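Local coordinates for putative ATP-grasp superfamily protein (Archaeoglobus fulgidus, PDB 3DF7) that is of unknown function but probably binds ATP and a metal ion, at residues Lys3-Arg15 with Val22-Gly34. Sequence-based numbering, arbitrary orientation.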
ATOM      1  N   LYS A   3       7.339  14.132 -17.299  1.00 14.64           N
ATOM      2  CA  LYS A   3       6.215  14.549 -16.473  1.00 13.29           C
ATOM      3  C   LYS A   3       5.535  13.352 -15.817  1.00 12.11           C
ATOM      4  O   LYS A   3       5.129  12.409 -16.495  1.00 11.61           O
ATOM      5  CB  LYS A   3       5.190  15.300 -17.328  1.00 14.99           C
ATOM      6  CG  LYS A   3       5.731  16.528 -18.057  1.00 18.40           C
ATOM      7  CD  LYS A   3       6.208  17.600 -17.096  1.00 21.77           C
ATOM      8  CE  LYS A   3       6.447  18.922 -17.823  1.00 24.59           C
ATOM      9  NZ  LYS A   3       7.391  18.775 -18.961  1.00 26.51           N
ATOM     10  N   LEU A   4       5.420  13.380 -14.495  1.00 10.65           N
ATOM     11  CA  LEU A   4       4.760  12.290 -13.785  1.00  9.70           C
ATOM     12  C   LEU A   4       3.436  12.759 -13.205  1.00  9.63           C
ATOM     13  O   LEU A   4       3.402  13.680 -12.377  1.00  8.72           O
ATOM     14  CB  LEU A   4       5.638  11.760 -12.645  1.00  8.44           C
ATOM     15  CG  LEU A   4       4.922  10.749 -11.729  1.00  8.47           C
ATOM     16  CD1 LEU A   4       4.585   9.484 -12.508  1.00  8.74           C
ATOM     17  CD2 LEU A   4       5.812  10.414 -10.534  1.00  9.15           C
ATOM     18  N   PHE A   5       2.344  12.147 -13.654  1.00  8.02           N
ATOM     19  CA  PHE A   5       1.038  12.490 -13.111  1.00  7.36           C
ATOM     20  C   PHE A   5       0.930  11.684 -11.823  1.00  9.04           C
ATOM     21  O   PHE A   5       0.882  10.451 -11.860  1.00  7.69           O
ATOM     22  CB  PHE A   5      -0.094  12.086 -14.063  1.00  7.58           C
ATOM     23  CG  PHE A   5      -1.464  12.207 -13.456  1.00  8.88           C
ATOM     24  CD1 PHE A   5      -1.925  13.436 -12.983  1.00  7.90           C
ATOM     25  CD2 PHE A   5      -2.288  11.092 -13.333  1.00 10.02           C
ATOM     26  CE1 PHE A   5      -3.186  13.552 -12.394  1.00  8.44           C
ATOM     27  CE2 PHE A   5      -3.552  11.198 -12.746  1.00  8.62           C
ATOM     28  CZ  PHE A   5      -3.999  12.432 -12.278  1.00  8.94           C
ATOM     29  N   LEU A   6       0.923  12.383 -10.691  1.00  8.64           N
ATOM     30  CA  LEU A   6       0.827  11.750  -9.380  1.00  8.94           C
ATOM     31  C   LEU A   6      -0.566  12.000  -8.809  1.00  8.27           C
ATOM     32  O   LEU A   6      -1.007  13.147  -8.707  1.00  8.86           O
ATOM     33  CB  LEU A   6       1.881  12.331  -8.430  1.00  8.61           C
ATOM     34  CG  LEU A   6       1.908  11.728  -7.021  1.00 10.48           C
ATOM     35  CD1 LEU A   6       2.308  10.276  -7.129  1.00  8.65           C
ATOM     36  CD2 LEU A   6       2.882  12.491  -6.119  1.00  8.33           C
ATOM     37  N   PHE A   7      -1.246  10.924  -8.425  1.00  7.88           N
ATOM     38  CA  PHE A   7      -2.599  11.026  -7.891  1.00  7.92           C
ATOM     39  C   PHE A   7      -2.863  10.050  -6.740  1.00  9.66           C
ATOM     40  O   PHE A   7      -2.578   8.859  -6.850  1.00  9.32           O
ATOM     41  CB  PHE A   7      -3.599  10.751  -9.022  1.00  8.89           C
ATOM     42  CG  PHE A   7      -5.038  10.685  -8.575  1.00 10.01           C
ATOM     43  CD1 PHE A   7      -5.871  11.797  -8.681  1.00  8.58           C
ATOM     44  CD2 PHE A   7      -5.564   9.501  -8.055  1.00 11.33           C
ATOM     45  CE1 PHE A   7      -7.205  11.728  -8.276  1.00 11.04           C
ATOM     46  CE2 PHE A   7      -6.892   9.420  -7.645  1.00 11.57           C
ATOM     47  CZ  PHE A   7      -7.718  10.538  -7.755  1.00 12.35           C
ATOM     48  N   GLU A   8      -3.404  10.564  -5.638  1.00  9.14           N
ATOM     49  CA  GLU A   8      -3.768   9.722  -4.494  1.00  9.96           C
ATOM     50  C   GLU A   8      -5.225  10.083  -4.196  1.00  9.38           C
ATOM     51  O   GLU A   8      -5.577  11.263  -4.113  1.00  9.70           O
ATOM     52  CB  GLU A   8      -2.867   9.997  -3.289  1.00  8.85           C
ATOM     53  CG  GLU A   8      -3.090   9.036  -2.123  1.00  9.41           C
ATOM     54  CD  GLU A   8      -4.305   9.401  -1.297  1.00  8.41           C
ATOM     55  OE1 GLU A   8      -4.454  10.601  -0.985  1.00 10.84           O
ATOM     56  OE2 GLU A   8      -5.102   8.499  -0.949  1.00  9.59           O
ATOM     57  N   PHE A   9      -6.069   9.066  -4.044  1.00  9.84           N
ATOM     58  CA  PHE A   9      -7.502   9.280  -3.847  1.00  9.77           C
ATOM     59  C   PHE A   9      -7.972  10.222  -2.738  1.00  9.44           C
ATOM     60  O   PHE A   9      -8.785  11.106  -2.994  1.00  8.31           O
ATOM     61  CB  PHE A   9      -8.216   7.936  -3.698  1.00  9.93           C
ATOM     62  CG  PHE A   9      -9.702   8.017  -3.911  1.00 11.39           C
ATOM     63  CD1 PHE A   9     -10.221   8.339  -5.166  1.00 11.61           C
ATOM     64  CD2 PHE A   9     -10.582   7.781  -2.863  1.00  9.55           C
ATOM     65  CE1 PHE A   9     -11.599   8.428  -5.374  1.00 11.80           C
ATOM     66  CE2 PHE A   9     -11.961   7.867  -3.056  1.00 13.13           C
ATOM     67  CZ  PHE A   9     -12.471   8.192  -4.316  1.00 12.16           C
ATOM     68  N   ALA A  10      -7.486  10.042  -1.516  1.00  8.89           N
ATOM     69  CA  ALA A  10      -7.914  10.913  -0.422  1.00  9.18           C
ATOM     70  C   ALA A  10      -7.490  12.369  -0.606  1.00  9.90           C
ATOM     71  O   ALA A  10      -8.230  13.287  -0.260  1.00 10.18           O
ATOM     72  CB  ALA A  10      -7.378  10.390   0.910  1.00  9.69           C
ATOM     73  N   THR A  11      -6.299  12.569  -1.155  1.00  8.47           N
ATOM     74  CA  THR A  11      -5.748  13.905  -1.354  1.00  7.30           C
ATOM     75  C   THR A  11      -6.249  14.628  -2.604  1.00  6.89           C
ATOM     76  O   THR A  11      -6.376  15.858  -2.607  1.00  7.13           O
ATOM     77  CB  THR A  11      -4.198  13.835  -1.416  1.00  7.33           C
ATOM     78  OG1 THR A  11      -3.704  13.131  -0.267  1.00  9.01           O
ATOM     79  CG2 THR A  11      -3.587  15.236  -1.446  1.00  7.13           C
ATOM     80  N   CYS A  12      -6.565  13.865  -3.645  1.00  6.21           N
ATOM     81  CA  CYS A  12      -6.983  14.444  -4.920  1.00  8.72           C
ATOM     82  C   CYS A  12      -8.354  14.033  -5.454  1.00  9.76           C
ATOM     83  O   CYS A  12      -8.849  14.638  -6.406  1.00 10.22           O
ATOM     84  CB  CYS A  12      -5.940  14.087  -5.986  1.00  6.92           C
ATOM     85  SG  CYS A  12      -4.220  14.063  -5.390  1.00  9.01           S
ATOM     86  N   GLY A  13      -8.958  13.010  -4.863  1.00 11.45           N
ATOM     87  CA  GLY A  13     -10.238  12.539  -5.365  1.00 12.26           C
ATOM     88  C   GLY A  13     -11.460  12.942  -4.566  1.00 14.05           C
ATOM     89  O   GLY A  13     -11.730  14.128  -4.381  1.00 15.01           O
ATOM     90  N   GLU A  14     -12.202  11.939  -4.109  1.00 13.71           N
ATOM     91  CA  GLU A  14     -13.413  12.149  -3.324  1.00 15.74           C
ATOM     92  C   GLU A  14     -13.048  12.271  -1.852  1.00 17.27           C
ATOM     93  O   GLU A  14     -11.989  11.813  -1.425  1.00 17.16           O
ATOM     94  CB  GLU A  14     -14.367  10.965  -3.510  1.00 15.04           C
ATOM     95  CG  GLU A  14     -14.919  10.805  -4.922  1.00 18.08           C
ATOM     96  CD  GLU A  14     -15.997  11.825  -5.246  1.00 17.80           C
ATOM     97  OE1 GLU A  14     -17.018  11.856  -4.524  1.00 18.89           O
ATOM     98  OE2 GLU A  14     -15.826  12.592  -6.216  1.00 16.27           O
ATOM     99  N   ARG A  15     -13.921  12.887  -1.069  1.00 20.13           N
ATOM    100  CA  ARG A  15     -13.644  13.019   0.348  1.00 23.39           C
ATOM    101  C   ARG A  15     -13.955  11.680   1.009  1.00 23.15           C
ATOM    102  O   ARG A  15     -14.995  11.078   0.745  1.00 21.45           O
ATOM    103  CB  ARG A  15     -14.507  14.122   0.966  1.00 27.76           C
ATOM    104  CG  ARG A  15     -14.136  14.464   2.406  1.00 35.04           C
ATOM    105  CD  ARG A  15     -12.688  14.941   2.508  1.00 39.04           C
ATOM    106  NE  ARG A  15     -12.356  15.407   3.853  1.00 44.26           N
ATOM    107  CZ  ARG A  15     -11.161  15.869   4.212  1.00 45.73           C
ATOM    108  NH1 ARG A  15     -10.176  15.929   3.328  1.00 45.32           N
ATOM    109  NH2 ARG A  15     -10.951  16.270   5.460  1.00 47.66           N
ATOM    110  N   VAL A  22      -5.939  10.407   6.367  1.00 13.43           N
ATOM    111  CA  VAL A  22      -4.636  10.808   6.878  1.00 12.84           C
ATOM    112  C   VAL A  22      -3.520   9.932   6.308  1.00 12.51           C
ATOM    113  O   VAL A  22      -2.407  10.414   6.070  1.00 10.86           O
ATOM    114  CB  VAL A  22      -4.608  10.793   8.431  1.00 15.74           C
ATOM    115  CG1 VAL A  22      -4.484   9.364   8.957  1.00 12.76           C
ATOM    116  CG2 VAL A  22      -3.474  11.681   8.930  1.00 13.87           C
ATOM    117  N   GLU A  23      -3.816   8.654   6.079  1.00 11.11           N
ATOM    118  CA  GLU A  23      -2.823   7.745   5.511  1.00 11.72           C
ATOM    119  C   GLU A  23      -2.594   8.080   4.038  1.00 10.44           C
ATOM    120  O   GLU A  23      -1.456   8.117   3.572  1.00 10.54           O
ATOM    121  CB  GLU A  23      -3.279   6.290   5.644  1.00 11.97           C
ATOM    122  CG  GLU A  23      -3.218   5.753   7.069  1.00 15.39           C
ATOM    123  CD  GLU A  23      -3.560   4.276   7.148  1.00 16.36           C
ATOM    124  OE1 GLU A  23      -2.892   3.470   6.469  1.00 17.27           O
ATOM    125  OE2 GLU A  23      -4.500   3.926   7.888  1.00 20.28           O
ATOM    126  N   GLY A  24      -3.677   8.323   3.307  1.00  9.93           N
ATOM    127  CA  GLY A  24      -3.542   8.669   1.901  1.00  8.44           C
ATOM    128  C   GLY A  24      -2.762   9.964   1.726  1.00  8.78           C
ATOM    129  O   GLY A  24      -1.891  10.069   0.856  1.00  9.89           O
ATOM    130  N   LEU A  25      -3.077  10.956   2.552  1.00  6.65           N
ATOM    131  CA  LEU A  25      -2.394  12.242   2.486  1.00  8.02           C
ATOM    132  C   LEU A  25      -0.901  12.067   2.756  1.00  7.64           C
ATOM    133  O   LEU A  25      -0.067  12.682   2.097  1.00  5.93           O
ATOM    134  CB  LEU A  25      -2.993  13.215   3.504  1.00  8.27           C
ATOM    135  CG  LEU A  25      -2.284  14.566   3.635  1.00  8.91           C
ATOM    136  CD1 LEU A  25      -2.284  15.297   2.291  1.00 10.16           C
ATOM    137  CD2 LEU A  25      -2.982  15.402   4.695  1.00  8.00           C
ATOM    138  N   ALA A  26      -0.577  11.225   3.731  1.00  8.24           N
ATOM    139  CA  ALA A  26       0.813  10.963   4.088  1.00  8.03           C
ATOM    140  C   ALA A  26       1.550  10.319   2.920  1.00  8.67           C
ATOM    141  O   ALA A  26       2.691  10.679   2.609  1.00  8.26           O
ATOM    142  CB  ALA A  26       0.874  10.059   5.314  1.00  7.14           C
HETATM  143  N   MSE A  27       0.898   9.367   2.264  1.00  9.15           N
HETATM  144  CA  MSE A  27       1.519   8.705   1.131  1.00  7.78           C
HETATM  145  C   MSE A  27       1.717   9.671  -0.031  1.00  9.17           C
HETATM  146  O   MSE A  27       2.748   9.633  -0.698  1.00  7.24           O
HETATM  147  CB  MSE A  27       0.683   7.506   0.668  1.00  9.83           C
HETATM  148  CG  MSE A  27       0.823   6.274   1.559  1.00 11.69           C
HETATM  149 SE   MSE A  27      -0.076   4.712   0.838  1.00 18.40          SE
HETATM  150  CE  MSE A  27      -1.759   4.923   1.749  1.00 15.25           C
ATOM    151  N   PHE A  28       0.727  10.524  -0.289  1.00  7.99           N
ATOM    152  CA  PHE A  28       0.854  11.481  -1.388  1.00  7.11           C
ATOM    153  C   PHE A  28       2.014  12.438  -1.120  1.00  7.91           C
ATOM    154  O   PHE A  28       2.828  12.709  -2.004  1.00  7.51           O
ATOM    155  CB  PHE A  28      -0.432  12.297  -1.564  1.00  7.06           C
ATOM    156  CG  PHE A  28      -0.388  13.248  -2.732  1.00  9.54           C
ATOM    157  CD1 PHE A  28      -0.659  12.802  -4.021  1.00  8.81           C
ATOM    158  CD2 PHE A  28      -0.044  14.583  -2.544  1.00  9.68           C
ATOM    159  CE1 PHE A  28      -0.588  13.673  -5.111  1.00 10.87           C
ATOM    160  CE2 PHE A  28       0.032  15.465  -3.628  1.00 11.88           C
ATOM    161  CZ  PHE A  28      -0.242  15.005  -4.914  1.00  9.55           C
ATOM    162  N   LYS A  29       2.078  12.961   0.103  1.00  7.66           N
ATOM    163  CA  LYS A  29       3.148  13.882   0.482  1.00  9.21           C
ATOM    164  C   LYS A  29       4.497  13.190   0.299  1.00  9.18           C
ATOM    165  O   LYS A  29       5.423  13.741  -0.304  1.00  8.44           O
ATOM    166  CB  LYS A  29       2.974  14.315   1.945  1.00 10.53           C
ATOM    167  CG  LYS A  29       4.029  15.296   2.450  1.00 13.84           C
ATOM    168  CD  LYS A  29       3.888  15.518   3.954  1.00 18.08           C
ATOM    169  CE  LYS A  29       4.803  16.622   4.462  1.00 21.46           C
ATOM    170  NZ  LYS A  29       6.217  16.423   4.041  1.00 24.42           N
ATOM    171  N   SER A  30       4.592  11.966   0.807  1.00  9.21           N
ATOM    172  CA  SER A  30       5.822  11.193   0.711  1.00 10.90           C
ATOM    173  C   SER A  30       6.206  10.918  -0.742  1.00  9.89           C
ATOM    174  O   SER A  30       7.378  11.017  -1.108  1.00 10.88           O
ATOM    175  CB  SER A  30       5.672   9.871   1.476  1.00 13.12           C
ATOM    176  OG  SER A  30       6.831   9.073   1.330  1.00 22.13           O
ATOM    177  N   ALA A  31       5.218  10.575  -1.566  1.00  8.75           N
ATOM    178  CA  ALA A  31       5.458  10.293  -2.982  1.00  8.18           C
ATOM    179  C   ALA A  31       5.835  11.575  -3.725  1.00  7.76           C
ATOM    180  O   ALA A  31       6.708  11.568  -4.593  1.00  8.53           O
ATOM    181  CB  ALA A  31       4.212   9.667  -3.615  1.00  9.00           C
ATOM    182  N   PHE A  32       5.168  12.672  -3.382  1.00  6.81           N
ATOM    183  CA  PHE A  32       5.441  13.959  -4.009  1.00  7.16           C
ATOM    184  C   PHE A  32       6.894  14.379  -3.740  1.00  9.46           C
ATOM    185  O   PHE A  32       7.633  14.735  -4.662  1.00  8.68           O
ATOM    186  CB  PHE A  32       4.490  15.022  -3.447  1.00  9.64           C
ATOM    187  CG  PHE A  32       4.648  16.374  -4.080  1.00 12.86           C
ATOM    188  CD1 PHE A  32       3.997  16.681  -5.268  1.00 11.72           C
ATOM    189  CD2 PHE A  32       5.465  17.338  -3.494  1.00 15.59           C
ATOM    190  CE1 PHE A  32       4.156  17.928  -5.872  1.00 16.12           C
ATOM    191  CE2 PHE A  32       5.632  18.592  -4.090  1.00 17.52           C
ATOM    192  CZ  PHE A  32       4.974  18.884  -5.283  1.00 16.21           C
ATOM    193  N   ASP A  33       7.298  14.328  -2.473  1.00 10.83           N
ATOM    194  CA  ASP A  33       8.651  14.725  -2.085  1.00 11.75           C
ATOM    195  C   ASP A  33       9.733  13.794  -2.619  1.00 11.99           C
ATOM    196  O   ASP A  33      10.885  14.199  -2.788  1.00 12.63           O
ATOM    197  CB  ASP A  33       8.765  14.826  -0.562  1.00 15.41           C
ATOM    198  CG  ASP A  33       7.920  15.951   0.012  1.00 18.79           C
ATOM    199  OD1 ASP A  33       7.690  16.949  -0.704  1.00 19.82           O
ATOM    200  OD2 ASP A  33       7.501  15.845   1.185  1.00 20.87           O
ATOM    201  N   GLY A  34       9.359  12.552  -2.894  1.00 10.73           N
ATOM    202  CA  GLY A  34      10.320  11.602  -3.412  1.00  9.60           C
ATOM    203  C   GLY A  34      10.464  11.669  -4.923  1.00  9.38           C
ATOM    204  O   GLY A  34      11.556  11.905  -5.439  1.00  9.58           O
TER
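F28 projects from helix 18-35 into a niche formed by L6, E8, T11 and C12, and shows how one aromatic ring can pin a helix to a strand. With its CG anti to the backbone N (chi1 -177°), the ring reaches up to the strand end. T11 CG2 lies over one face, 4.2 Å from the centroid of the F28 ring, L6 O meets the edge in plane, and C12 SG approaches obliquely, 3.7 Å from F28 CE1, a sulfur-aromatic contact. Further along, L6 lays CD2 against the helix backbone, 3.6 Å from F32 N, while also touching A31 CB.

Packing is tight where A10 and T11 meet G24 and L25; at G24 a side chain would collide with the E8 carboxylate and A10 CB. E8 stands at the N-cap of the short helix 9-12: OE1 accepts from T11 N and T11 OG1, both at 2.7 Å, and OE2 takes A10 N from above the carboxylate plane. No hydrogen bond joins the segments here, and E8 OE1 sits 3.2 Å from G24 O, acceptor against acceptor, so T11 probably helps to offset that proximity. An alanine at E8 would strip the cap, probably leaving the A10 and T11 amides without their acceptor and the T11 hydroxyl free to turn.

Toward solvent the helix is looser at K29 and D33, which are partly exposed, point away from the strand and pair in a salt bridge, whereas A26 packs on V292 of strand 292-294. Strand 3-8, nearly antiparallel to the helix (163°), opens a classic beta-alpha-beta crossover that the adjacent parallel strand 40-42 completes, consistent with the Rossmann-like N-terminal domain of ATP-grasp proteins.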